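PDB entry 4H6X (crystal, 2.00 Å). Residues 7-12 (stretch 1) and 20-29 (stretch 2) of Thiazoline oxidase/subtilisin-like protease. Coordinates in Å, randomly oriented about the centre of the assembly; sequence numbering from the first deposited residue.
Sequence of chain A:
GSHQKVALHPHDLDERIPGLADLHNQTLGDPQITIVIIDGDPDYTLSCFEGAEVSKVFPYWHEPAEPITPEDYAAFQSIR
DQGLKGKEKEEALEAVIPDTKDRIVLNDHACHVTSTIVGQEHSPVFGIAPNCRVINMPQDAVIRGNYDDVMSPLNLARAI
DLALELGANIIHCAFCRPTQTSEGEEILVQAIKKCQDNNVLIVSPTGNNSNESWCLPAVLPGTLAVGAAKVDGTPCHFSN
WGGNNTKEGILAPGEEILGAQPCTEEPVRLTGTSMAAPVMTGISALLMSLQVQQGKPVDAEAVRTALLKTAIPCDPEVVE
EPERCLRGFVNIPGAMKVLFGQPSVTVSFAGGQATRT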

ATOM      1  N   ALA A   7      -8.461  11.831  19.069  1.00 37.67           N
ATOM      2  CA  ALA A   7      -7.356  11.243  18.227  1.00 39.67           C
ATOM      3  C   ALA A   7      -6.066  11.013  19.023  1.00 37.49           C
ATOM      4  O   ALA A   7      -5.219  11.896  19.120  1.00 39.90           O
ATOM      5  CB  ALA A   7      -7.091  12.108  16.999  1.00 36.33           C
ATOM      6  N   LEU A   8      -5.929   9.825  19.605  1.00 38.59           N
ATOM      7  CA  LEU A   8      -4.717   9.458  20.349  1.00 39.72           C
ATOM      8  C   LEU A   8      -3.464   9.416  19.461  1.00 40.55           C
ATOM      9  O   LEU A   8      -2.342   9.572  19.951  1.00 40.93           O
ATOM     10  CB  LEU A   8      -4.899   8.113  21.075  1.00 41.95           C
ATOM     11  CG  LEU A   8      -5.720   8.030  22.368  1.00 45.45           C
ATOM     12  CD1 LEU A   8      -7.167   8.458  22.175  1.00 47.88           C
ATOM     13  CD2 LEU A   8      -5.665   6.623  22.949  1.00 46.42           C
ATOM     14  N   HIS A   9      -3.656   9.210  18.157  1.00 38.60           N
ATOM     15  CA  HIS A   9      -2.536   9.153  17.222  1.00 39.26           C
ATOM     16  C   HIS A   9      -2.858   9.920  15.947  1.00 41.01           C
ATOM     17  O   HIS A   9      -3.199   9.310  14.926  1.00 40.55           O
ATOM     18  CB  HIS A   9      -2.179   7.700  16.917  1.00 38.55           C
ATOM     19  CG  HIS A   9      -1.862   6.892  18.137  1.00 38.18           C
ATOM     20  ND1 HIS A   9      -2.812   6.152  18.809  1.00 38.97           N
ATOM     21  CD2 HIS A   9      -0.706   6.726  18.820  1.00 37.92           C
ATOM     22  CE1 HIS A   9      -2.252   5.551  19.843  1.00 35.58           C
ATOM     23  NE2 HIS A   9      -0.973   5.882  19.872  1.00 37.28           N
ATOM     24  N   PRO A  10      -2.760  11.266  16.006  1.00 38.87           N
ATOM     25  CA  PRO A  10      -3.097  12.123  14.873  1.00 39.57           C
ATOM     26  C   PRO A  10      -2.374  11.662  13.610  1.00 38.67           C
ATOM     27  O   PRO A  10      -1.162  11.457  13.628  1.00 38.98           O
ATOM     28  CB  PRO A  10      -2.584  13.505  15.305  1.00 37.99           C
ATOM     29  CG  PRO A  10      -2.569  13.455  16.793  1.00 39.28           C
ATOM     30  CD  PRO A  10      -2.229  12.043  17.147  1.00 40.91           C
ATOM     31  N   HIS A  11      -3.129  11.488  12.537  1.00 37.27           N
ATOM     32  CA  HIS A  11      -2.584  11.026  11.273  1.00 35.19           C
ATOM     33  C   HIS A  11      -2.979  12.031  10.219  1.00 33.79           C
ATOM     34  O   HIS A  11      -4.058  12.614  10.294  1.00 34.89           O
ATOM     35  CB  HIS A  11      -3.147   9.643  10.918  1.00 34.46           C
ATOM     36  CG  HIS A  11      -2.482   9.006   9.736  1.00 33.87           C
ATOM     37  ND1 HIS A  11      -2.818   9.321   8.438  1.00 33.84           N
ATOM     38  CD2 HIS A  11      -1.497   8.080   9.658  1.00 31.41           C
ATOM     39  CE1 HIS A  11      -2.064   8.619   7.609  1.00 33.55           C
ATOM     40  NE2 HIS A  11      -1.254   7.858   8.325  1.00 32.14           N
ATOM     41  N   ASP A  12      -2.107  12.210   9.231  1.00 33.73           N
ATOM     42  CA  ASP A  12      -2.314  13.123   8.105  1.00 33.98           C
ATOM     43  C   ASP A  12      -3.670  12.961   7.412  1.00 35.84           C
ATOM     44  O   ASP A  12      -4.215  13.938   6.882  1.00 34.39           O
ATOM     45  CB  ASP A  12      -1.178  12.941   7.090  1.00 35.20           C
ATOM     46  CG  ASP A  12      -1.282  13.881   5.910  1.00 37.94           C
ATOM     47  OD1 ASP A  12      -1.097  15.107   6.097  1.00 38.78           O
ATOM     48  OD2 ASP A  12      -1.521  13.403   4.780  1.00 37.96           O
ATOM     49  N   LEU A  20     -10.908   6.941  10.892  1.00 30.87           N
ATOM     50  CA  LEU A  20      -9.492   6.548  10.964  1.00 31.04           C
ATOM     51  C   LEU A  20      -8.913   6.805  12.351  1.00 32.91           C
ATOM     52  O   LEU A  20      -8.287   5.915  12.945  1.00 31.58           O
ATOM     53  CB  LEU A  20      -8.642   7.234   9.879  1.00 30.05           C
ATOM     54  CG  LEU A  20      -7.137   6.917   9.919  1.00 31.29           C
ATOM     55  CD1 LEU A  20      -6.864   5.434   9.672  1.00 31.60           C
ATOM     56  CD2 LEU A  20      -6.352   7.786   8.943  1.00 31.82           C
ATOM     57  N   ALA A  21      -9.134   8.016  12.866  1.00 34.85           N
ATOM     58  CA  ALA A  21      -8.631   8.370  14.191  1.00 36.98           C
ATOM     59  C   ALA A  21      -9.161   7.393  15.251  1.00 36.03           C
ATOM     60  O   ALA A  21      -8.381   6.876  16.063  1.00 36.15           O
ATOM     61  CB  ALA A  21      -8.981   9.815  14.538  1.00 37.76           C
ATOM     62  N   ASP A  22     -10.470   7.123  15.211  1.00 37.82           N
ATOM     63  CA  ASP A  22     -11.119   6.167  16.131  1.00 39.85           C
ATOM     64  C   ASP A  22     -10.564   4.743  16.012  1.00 36.98           C
ATOM     65  O   ASP A  22     -10.381   4.053  17.015  1.00 37.96           O
ATOM     66  CB  ASP A  22     -12.650   6.143  15.939  1.00 42.11           C
ATOM     67  CG  ASP A  22     -13.331   7.457  16.357  1.00 46.25           C
ATOM     68  OD1 ASP A  22     -12.885   8.092  17.339  1.00 45.75           O
ATOM     69  OD2 ASP A  22     -14.328   7.850  15.700  1.00 48.07           O
ATOM     70  N   LEU A  23     -10.315   4.291  14.786  1.00 35.46           N
ATOM     71  CA  LEU A  23      -9.705   2.974  14.605  1.00 32.42           C
ATOM     72  C   LEU A  23      -8.279   3.010  15.150  1.00 32.00           C
ATOM     73  O   LEU A  23      -7.871   2.087  15.874  1.00 29.97           O
ATOM     74  CB  LEU A  23      -9.768   2.514  13.142  1.00 31.76           C
ATOM     75  CG  LEU A  23      -9.116   1.187  12.692  1.00 31.12           C
ATOM     76  CD1 LEU A  23      -9.545  -0.035  13.507  1.00 31.73           C
ATOM     77  CD2 LEU A  23      -9.409   0.973  11.217  1.00 31.38           C
ATOM     78  N   HIS A  24      -7.537   4.084  14.849  1.00 30.95           N
ATOM     79  CA  HIS A  24      -6.176   4.243  15.421  1.00 33.08           C
ATOM     80  C   HIS A  24      -6.196   4.224  16.951  1.00 35.71           C
ATOM     81  O   HIS A  24      -5.288   3.677  17.588  1.00 35.06           O
ATOM     82  CB  HIS A  24      -5.471   5.509  14.924  1.00 32.70           C
ATOM     83  CG  HIS A  24      -4.769   5.347  13.606  1.00 33.06           C
ATOM     84  ND1 HIS A  24      -4.313   4.131  13.143  1.00 34.94           N
ATOM     85  CD2 HIS A  24      -4.421   6.258  12.670  1.00 32.60           C
ATOM     86  CE1 HIS A  24      -3.735   4.300  11.966  1.00 34.12           C
ATOM     87  NE2 HIS A  24      -3.787   5.581  11.656  1.00 33.59           N
ATOM     88  N   ASN A  25      -7.252   4.794  17.535  1.00 37.25           N
ATOM     89  CA  ASN A  25      -7.405   4.787  18.993  1.00 38.90           C
ATOM     90  C   ASN A  25      -7.502   3.391  19.571  1.00 38.89           C
ATOM     91  O   ASN A  25      -7.171   3.182  20.734  1.00 40.61           O
ATOM     92  CB  ASN A  25      -8.617   5.618  19.423  1.00 40.25           C
ATOM     93  CG  ASN A  25      -8.401   7.099  19.210  1.00 42.90           C
ATOM     94  OD1 ASN A  25      -7.281   7.540  18.938  1.00 45.37           O
ATOM     95  ND2 ASN A  25      -9.468   7.877  19.324  1.00 43.02           N
ATOM     96  N   GLN A  26      -7.951   2.444  18.750  1.00 38.06           N
ATOM     97  CA  GLN A  26      -8.113   1.047  19.168  1.00 38.52           C
ATOM     98  C   GLN A  26      -6.905   0.164  18.812  1.00 39.06           C
ATOM     99  O   GLN A  26      -6.519  -0.713  19.596  1.00 38.31           O
ATOM    100  CB  GLN A  26      -9.393   0.468  18.567  1.00 40.38           C
ATOM    101  CG  GLN A  26     -10.633   1.282  18.900  1.00 44.19           C
ATOM    102  CD  GLN A  26     -11.921   0.528  18.648  1.00 46.60           C
ATOM    103  OE1 GLN A  26     -12.083  -0.605  19.089  1.00 50.47           O
ATOM    104  NE2 GLN A  26     -12.849   1.162  17.946  1.00 48.27           N
ATOM    105  N   THR A  27      -6.320   0.393  17.630  1.00 35.90           N
ATOM    106  CA  THR A  27      -5.130  -0.353  17.195  1.00 34.07           C
ATOM    107  C   THR A  27      -4.228   0.456  16.239  1.00 32.57           C
ATOM    108  O   THR A  27      -4.709   1.288  15.456  1.00 28.47           O
ATOM    109  CB  THR A  27      -5.494  -1.760  16.607  1.00 34.77           C
ATOM    110  OG1 THR A  27      -4.303  -2.535  16.386  1.00 35.43           O
ATOM    111  CG2 THR A  27      -6.289  -1.662  15.307  1.00 34.38           C
ATOM    112  N   LEU A  28      -2.921   0.232  16.341  1.00 32.06           N
ATOM    113  CA  LEU A  28      -1.989   0.686  15.304  1.00 34.06           C
ATOM    114  C   LEU A  28      -1.441  -0.533  14.555  1.00 32.66           C
ATOM    115  O   LEU A  28      -0.466  -0.434  13.815  1.00 33.19           O
ATOM    116  CB  LEU A  28      -0.843   1.526  15.889  1.00 33.99           C
ATOM    117  CG  LEU A  28      -1.150   2.873  16.554  1.00 35.10           C
ATOM    118  CD1 LEU A  28       0.151   3.541  16.980  1.00 34.61           C
ATOM    119  CD2 LEU A  28      -1.970   3.808  15.669  1.00 34.20           C
ATOM    120  N   GLY A  29      -2.090  -1.676  14.754  1.00 32.07           N
ATOM    121  CA  GLY A  29      -1.734  -2.917  14.080  1.00 33.07           C
ATOM    122  C   GLY A  29      -1.239  -3.985  15.032  1.00 34.78           C
ATOM    123  O   GLY A  29      -0.928  -3.710  16.197  1.00 36.06           O
TER
HETATM  124  O   HOH W   1      -5.969   8.567  16.598  1.00 31.89           O

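The segment from Ala7 to Asp12, which has no regular secondary structure, packs along the helix that includes Leu20 to Leu23 and against the residues that follow it, burying 419 Å² in total. The two backbones come nearest at Ala7 and Ala21, whose CA atoms lie 5.1 Å apart.

Direct hydrogen bonding across the contact rests on a single side chain. The backbone N of Leu8 donates to OD1 of Asn25 at 2.7 Å, with an angle of 149° at the hydrogen. The CA-to-CB bond of Asn25 points sideways, but, with chi1 in the m well, the amide end comes nearer to the Ala7-Asp12 segment, so that the side-chain oxygen meets a main-chain amide of a segment without regular secondary structure. The same oxygen serves the next amide through solvent: water 1 accepts from N of His9 at 2.9 Å and donates to OD1 of Asn25, also at 2.9 Å. Two consecutive amides are thereby tied to one carboxamide oxygen, one directly and one by a water bridge. OD1 of Asn25 also lies 3.1 Å from O of Ala21, but both atoms are acceptors and no bond joins them; that carbonyl instead accepts the backbone hydrogen bond from N of Asn25 at 2.8 Å.

The histidines supply the aromatic contacts. His9, which has the most surface covered of any residue here, presents one face of its ring to Leu28: CD1 of Leu28 stands 3.9 Å from the ring centroid of His9 and only 16° off the ring normal, a CH-pi arrangement. Its ND1 fares less well. This atom is 3.7 Å from O of His24, too far for a hydrogen bond, and is buried by the contact without a partner anywhere in the model. Further along, the rings of His11 and His24 approach obliquely, with centroids 5.6 Å apart and planes inclined at 45°, so their contact is one of packing at an angle. The ring of His11 also makes an oblique van der Waals contact with Leu20, ND1 of His11 lying 3.9 Å from CD2 of Leu20; this nitrogen is hydrogen-bonded to a residue elsewhere in the structure.

Apolar packing completes the contact near Leu20 and Ala21. CB of Ala7 meets CB of Ala21 at 3.9 Å where the CA atoms are nearest. Pro10 and Asp12 direct their CA-to-CB bonds away and make no contact with the second stretch, so the segment engages its neighbour through Ala7, Leu8, His9 and His11.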